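Local coordinates for flagellar pocket-related cytoskeletal protein (Trypanosoma brucei, PDB 6SJQ) that forms part of the cytoskeletal flagellar pocket collar, here as its N-terminal ubiquitin-fold domain, which carries a long structured loop for protein binding, at residues E33-R36 / S37-A41. Numbering follows the deposited sequence. Where two conformers were deposited one is given.
Sequences ELTR and SAETA
Thr35 and Glu39, and Arg36 and Thr40, meet in local i to i+4 contacts along consecutive turns near the start of helix 31-49. Four backbone hydrogen bonds join the turns, from the N-H of Ser37, Ala38, Glu39 and Thr40 to the carbonyls of Glu33, Leu34, Thr35 and Arg36. The bond from Ala38 N to Leu34 O measures 2.8 Å, and its N-H...O angle is 164°.

Thr35 and Glu39 lie side by side and point the same way. The methyl CG2 of Thr35 stands 4.0 Å from the carboxylate carbon CD of Glu39. Thr35 OG1 lies beside the backbone N (chi1 -62°) and bonds back to Ile31 O, which leaves CG2 anti to that N, on the Glu39 side. Glu39 CG also passes 3.3 Å from Thr35 O. Beyond CG the Glu39 chain is extended, and OE2 bonds to Ser61 OG in a loop.

This is the helix of a ubiquitin fold, packed against a mixed five-stranded sheet with strand order 2-1-5-3-4. Buried Leu34 touches Phe25 and Ile64 from two strands, and Ser37 touches Leu23 and Phe25.

Arg36 and Thr40 are exposed and share a water. Arg36 NE donates to the water at 3.2 Å. Thr40 OG1 is hydrogen-bonded to the same water at 3.1 Å. The Arg36 chain starts extended and bends at chi3 (111°), which brings NE to the water. Thr40 OG1 also sits 3.0 Å from Arg36 O, the carbonyl that accepts the Thr40 N-H.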
loop_
_atom_site.group_PDB
_atom_site.type_symbol
_atom_site.label_atom_id
_atom_site.label_comp_id
_atom_site.label_asym_id
_atom_site.label_seq_id
_atom_site.Cartn_x
_atom_site.Cartn_y
_atom_site.Cartn_z
ATOM N N GLU A 33 6.705 5.122 9.661
ATOM C CA GLU A 33 7.485 5.434 8.466
ATOM C C GLU A 33 6.896 4.737 7.232
ATOM O O GLU A 33 6.707 5.363 6.178
ATOM C CB GLU A 33 8.930 4.978 8.689
ATOM C CG GLU A 33 9.875 5.153 7.494
ATOM C CD GLU A 33 11.245 4.562 7.782
ATOM O OE1 GLU A 33 11.407 4.000 8.890
ATOM O OE2 GLU A 33 12.157 4.627 6.915
ATOM N N LEU A 34 6.616 3.447 7.384
ATOM C CA LEU A 34 5.988 2.632 6.341
ATOM C C LEU A 34 4.638 3.230 5.955
ATOM O O LEU A 34 4.318 3.365 4.765
ATOM C CB LEU A 34 5.834 1.177 6.849
ATOM C CG LEU A 34 5.170 0.097 5.979
ATOM C CD1 LEU A 34 3.652 0.137 6.020
ATOM C CD2 LEU A 34 5.675 0.215 4.554
ATOM N N THR A 35 3.854 3.617 6.956
ATOM C CA THR A 35 2.507 4.113 6.693
ATOM C C THR A 35 2.563 5.418 5.896
ATOM O O THR A 35 1.801 5.609 4.928
ATOM C CB THR A 35 1.722 4.340 7.995
ATOM O OG1 THR A 35 1.579 3.103 8.686
ATOM C CG2 THR A 35 0.322 4.857 7.676
ATOM N N ARG A 36 3.480 6.308 6.281
ATOM C CA ARG A 36 3.636 7.578 5.581
ATOM C C ARG A 36 4.083 7.351 4.135
ATOM O O ARG A 36 3.573 8.007 3.207
ATOM C CB ARG A 36 4.630 8.490 6.300
ATOM C CG ARG A 36 4.705 9.872 5.658
ATOM C CD ARG A 36 5.887 10.691 6.161
ATOM N NE ARG A 36 6.895 10.876 5.118
ATOM C CZ ARG A 36 7.880 11.767 5.182
ATOM N NH1 ARG A 36 7.994 12.560 6.240
ATOM N NH2 ARG A 36 8.753 11.867 4.188
ATOM N N SER A 37 5.020 6.421 3.944
ATOM C CA SER A 37 5.519 6.085 2.609
ATOM C C SER A 37 4.404 5.502 1.744
ATOM O O SER A 37 4.233 5.882 0.587
ATOM C CB SER A 37 6.675 5.091 2.701
ATOM O OG SER A 37 7.227 4.851 1.416
ATOM N N ALA A 38 3.633 4.579 2.317
ATOM C CA ALA A 38 2.513 3.963 1.606
ATOM C C ALA A 38 1.403 4.959 1.260
ATOM O O ALA A 38 0.899 4.956 0.149
ATOM C CB ALA A 38 1.946 2.813 2.415
ATOM N N GLU A 39 1.029 5.812 2.203
ATOM C CA GLU A 39 -0.013 6.806 1.920
ATOM C C GLU A 39 0.414 7.786 0.831
ATOM O O GLU A 39 -0.396 8.193 -0.013
ATOM C CB GLU A 39 -0.447 7.547 3.205
ATOM C CG GLU A 39 -1.255 6.679 4.139
ATOM C CD GLU A 39 -1.719 7.418 5.378
ATOM O OE1 GLU A 39 -1.123 8.460 5.725
ATOM O OE2 GLU A 39 -2.681 6.943 6.016
ATOM N N THR A 40 1.687 8.152 0.824
ATOM C CA THR A 40 2.196 9.030 -0.210
ATOM C C THR A 40 2.105 8.329 -1.568
ATOM O O THR A 40 1.586 8.909 -2.532
ATOM C CB THR A 40 3.652 9.437 0.065
ATOM O OG1 THR A 40 3.677 10.271 1.233
ATOM C CG2 THR A 40 4.230 10.206 -1.131
ATOM N N ALA A 41 2.577 7.084 -1.643
ATOM C CA ALA A 41 2.580 6.355 -2.927
ATOM C C ALA A 41 1.163 6.148 -3.462
ATOM O O ALA A 41 0.895 6.354 -4.646
ATOM C CB ALA A 41 3.289 5.021 -2.780
HETATM O O HOH W 1 6.687 10.025 2.072
#